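Local coordinates for protein tumor necrosis factor receptor superfamily member 11B (Homo sapiens, PDB 3URF) that acts as a secreted decoy receptor for the cytokine RANKL, restraining osteoclast formation, here represented by its four cysteine-rich repeats, at residues B[142-145]-B[146-149]; B[132-135]-B[136-139]. All coordinates share one frame; numbering follows the deposited sequence.

Contact 1. Residues B[142-145]-B[146-149]; sequences HTNC and SVFG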
loop_
_atom_site.group_PDB
_atom_site.type_symbol
_atom_site.label_atom_id
_atom_site.label_comp_id
_atom_site.label_asym_id
_atom_site.label_seq_id
_atom_site.Cartn_x
_atom_site.Cartn_y
_atom_site.Cartn_z
ATOM N N HIS B 142 -32.861 -24.555 35.676
ATOM C CA HIS B 142 -33.555 -25.833 35.767
ATOM C C HIS B 142 -34.931 -25.580 36.342
ATOM O O HIS B 142 -35.065 -24.948 37.387
ATOM C CB HIS B 142 -32.794 -26.819 36.661
ATOM C CG HIS B 142 -31.497 -27.289 36.083
ATOM N ND1 HIS B 142 -31.314 -27.498 34.732
ATOM C CD2 HIS B 142 -30.317 -27.591 36.673
ATOM C CE1 HIS B 142 -30.075 -27.901 34.516
ATOM N NE2 HIS B 142 -29.448 -27.964 35.677
ATOM N N THR B 143 -35.962 -26.051 35.659
ATOM C CA THR B 143 -37.291 -25.954 36.231
ATOM C C THR B 143 -37.356 -26.796 37.520
ATOM O O THR B 143 -36.989 -27.977 37.529
ATOM C CB THR B 143 -38.371 -26.378 35.218
ATOM O OG1 THR B 143 -39.579 -26.709 35.916
ATOM C CG2 THR B 143 -37.913 -27.579 34.438
ATOM N N ASN B 144 -37.789 -26.184 38.618
ATOM C CA ASN B 144 -37.873 -26.923 39.873
ATOM C C ASN B 144 -39.133 -27.778 39.966
ATOM O O ASN B 144 -40.133 -27.373 40.560
ATOM C CB ASN B 144 -37.749 -26.011 41.094
ATOM C CG ASN B 144 -37.757 -26.793 42.403
ATOM O OD1 ASN B 144 -38.588 -26.554 43.280
ATOM N ND2 ASN B 144 -36.838 -27.749 42.528
ATOM N N CYS B 145 -39.075 -28.959 39.359
ATOM C CA CYS B 145 -40.160 -29.916 39.447
ATOM C C CYS B 145 -40.407 -30.138 40.913
ATOM O O CYS B 145 -41.547 -30.028 41.395
ATOM C CB CYS B 145 -39.739 -31.233 38.811
ATOM S SG CYS B 145 -39.541 -31.158 37.021
ATOM N N SER B 146 -39.298 -30.426 41.601
ATOM C CA SER B 146 -39.280 -30.799 43.012
ATOM C C SER B 146 -40.467 -30.199 43.746
ATOM O O SER B 146 -41.357 -30.921 44.189
ATOM C CB SER B 146 -37.935 -30.414 43.668
ATOM O OG SER B 146 -38.018 -29.233 44.455
ATOM N N VAL B 147 -40.495 -28.877 43.843
ATOM C CA VAL B 147 -41.634 -28.198 44.427
ATOM C C VAL B 147 -42.745 -28.044 43.383
ATOM O O VAL B 147 -43.311 -29.044 42.941
ATOM C CB VAL B 147 -41.240 -26.845 45.051
ATOM C CG1 VAL B 147 -42.372 -26.316 45.934
ATOM C CG2 VAL B 147 -39.963 -27.007 45.870
ATOM N N PHE B 148 -43.038 -26.813 42.969
ATOM C CA PHE B 148 -44.265 -26.558 42.213
ATOM C C PHE B 148 -44.566 -27.602 41.140
ATOM O O PHE B 148 -43.828 -27.747 40.166
ATOM C CB PHE B 148 -44.311 -25.147 41.627
ATOM C CG PHE B 148 -45.710 -24.663 41.375
ATOM C CD1 PHE B 148 -46.659 -24.720 42.388
ATOM C CD2 PHE B 148 -46.089 -24.178 40.135
ATOM C CE1 PHE B 148 -47.958 -24.292 42.174
ATOM C CE2 PHE B 148 -47.390 -23.745 39.915
ATOM C CZ PHE B 148 -48.324 -23.803 40.938
ATOM N N GLY B 149 -45.658 -28.334 41.343
ATOM C CA GLY B 149 -46.074 -29.361 40.411
ATOM C C GLY B 149 -45.738 -30.774 40.855
ATOM O O GLY B 149 -46.333 -31.301 41.796
#
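The backbone makes an inverse gamma turn centred on N144, with C145 N bonded to T143 O at 2.9 Å, and then curls through C145 and S146 so that V147 comes back over the N144 side chain. The amide of N144 carries the contact. Its CG is anti to the backbone N (chi1 -177°), which sends the flat group forward, alongside the following residues. N144 OD1 accepts a bond from V147 N at 3.1 Å. The donor stands about 55° out of the carbonyl plane, so this bond does not use a lone pair. N144 ND2 gives a second, weak bond to S146 OG at 2.7 Å. Together the two bonds tie both ends of the amide to the chain ahead and should limit its rotation. The side chains of N144 and V147 lie across each other, with CG2 of V147 close to OD1 of N144. All of this is at the surface, in the loop that follows strand 140-141 in the fourth cysteine-rich repeat. The start of the loop is held by D161 and N162, which bond to the backbone of T143. Its middle is fixed by the disulfide from C145 to C164. Back toward strand 128-129, H142 shares a backbone hydrogen bond with G127.

Contact 2. Residues B[132-135]-B[136-139]; sequences ETSS and KAPC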
loop_
_atom_site.group_PDB
_atom_site.type_symbol
_atom_site.label_atom_id
_atom_site.label_comp_id
_atom_site.label_asym_id
_atom_site.label_seq_id
_atom_site.Cartn_x
_atom_site.Cartn_y
_atom_site.Cartn_z
ATOM N N GLU B 132 -30.428 -25.339 22.936
ATOM C CA GLU B 132 -30.283 -24.912 21.544
ATOM C C GLU B 132 -29.075 -24.040 21.228
ATOM O O GLU B 132 -28.378 -23.543 22.119
ATOM C CB GLU B 132 -31.533 -24.157 21.111
ATOM C CG GLU B 132 -31.825 -22.956 21.983
ATOM C CD GLU B 132 -33.137 -22.304 21.631
ATOM O OE1 GLU B 132 -33.631 -21.481 22.434
ATOM O OE2 GLU B 132 -33.674 -22.627 20.547
ATOM N N THR B 133 -28.840 -23.870 19.929
ATOM C CA THR B 133 -27.872 -22.904 19.437
ATOM C C THR B 133 -28.656 -21.673 19.028
ATOM O O THR B 133 -29.360 -21.685 18.014
ATOM C CB THR B 133 -27.101 -23.424 18.213
ATOM O OG1 THR B 133 -27.253 -24.844 18.114
ATOM C CG2 THR B 133 -25.621 -23.079 18.331
ATOM N N SER B 134 -28.555 -20.625 19.836
ATOM C CA SER B 134 -29.278 -19.390 19.584
ATOM C C SER B 134 -28.352 -18.205 19.764
ATOM O O SER B 134 -27.469 -18.228 20.612
ATOM C CB SER B 134 -30.465 -19.260 20.534
ATOM O OG SER B 134 -31.024 -17.957 20.477
ATOM N N SER B 135 -28.543 -17.169 18.964
ATOM C CA SER B 135 -27.748 -15.972 19.143
ATOM C C SER B 135 -28.472 -15.045 20.110
ATOM O O SER B 135 -27.926 -14.019 20.518
ATOM C CB SER B 135 -27.466 -15.283 17.792
ATOM O OG SER B 135 -28.543 -14.459 17.363
ATOM N N LYS B 136 -29.693 -15.416 20.492
ATOM C CA LYS B 136 -30.527 -14.536 21.312
ATOM C C LYS B 136 -30.872 -15.088 22.697
ATOM O O LYS B 136 -31.011 -14.326 23.658
ATOM C CB LYS B 136 -31.821 -14.182 20.574
ATOM C CG LYS B 136 -31.650 -14.022 19.073
ATOM C CD LYS B 136 -32.764 -13.175 18.465
ATOM C CE LYS B 136 -32.715 -11.748 18.996
ATOM N NZ LYS B 136 -33.368 -10.779 18.068
ATOM N N ALA B 137 -31.004 -16.408 22.791
ATOM C CA ALA B 137 -31.565 -17.047 23.980
ATOM C C ALA B 137 -30.592 -17.161 25.154
ATOM O O ALA B 137 -29.473 -17.653 24.991
ATOM C CB ALA B 137 -32.108 -18.411 23.615
ATOM N N PRO B 138 -31.033 -16.720 26.350
ATOM C CA PRO B 138 -30.263 -16.755 27.602
ATOM C C PRO B 138 -30.219 -18.151 28.219
ATOM O O PRO B 138 -30.917 -19.057 27.752
ATOM C CB PRO B 138 -31.059 -15.828 28.537
ATOM C CG PRO B 138 -32.117 -15.169 27.674
ATOM C CD PRO B 138 -32.362 -16.118 26.548
ATOM N N CYS B 139 -29.400 -18.315 29.256
ATOM C CA CYS B 139 -29.432 -19.519 30.087
ATOM C C CYS B 139 -30.677 -19.493 30.959
ATOM O O CYS B 139 -30.852 -18.580 31.772
ATOM C CB CYS B 139 -28.189 -19.608 30.977
ATOM S SG CYS B 139 -26.684 -20.252 30.163
#
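S134 to K136 form an ST turn in the fourth cysteine-rich repeat of this TNF-receptor fold, in the loop between strands 128-129 and 140-141, and a further bond from A137 to the same serine oxygen extends it. Hydrogen bonds come first. S134 OG accepts two backbone N-H groups, from K136 N at 2.9 Å and from A137 N at 2.8 Å. Both bonds are fairly straight, with N-H...O angles near 154°. S134 OG reaches them because it lies anti to its own backbone N (chi1 169°), beside the carbonyl carbon, and so faces the next residues. Two donors gripping one oxygen fix the serine rotamer and hold the bend of the chain. An alanine here has no OG, so the K136 and A137 N-H groups would be without their shared acceptor, and the turn would probably be freer to open. Van der Waals contacts follow. The methyl CB of A137 lies against S134 CB at 3.6 Å, on the flank of the turn. K136 CG also passes S135 OG at 3.6 Å before the lysine leads away. The two charged residues have partners elsewhere: K136 NZ makes a salt bridge to E88, and E132 a long, weak ion pair with R140. Backbone bonds of S134 to C103 and of A137 to V109 set the loop against the preceding repeat, while C139 closes a disulfide to C124. Beside the turn, the E132 side chain, extended beyond CG, brings OE1 to 3.6 Å from A137 CB.

How the contacts relate
From the N terminus, contact 2 (132-139) comes first and contact 1 (142-149) second. They stand in series: each closes a short local bend, and neither nests in nor crosses the other. Strand 140-141 lies between them, and their centres are about 22 Å apart. Both belong to the fourth cysteine-rich repeat. Contact 2 looks back, since its loop meets the third repeat. Contact 1 looks forward, to the last part of its own repeat. The disulfides divide in the same way: the one from contact 2 ties its loop to the start of the repeat, and the one from contact 1 ties its loop to the end.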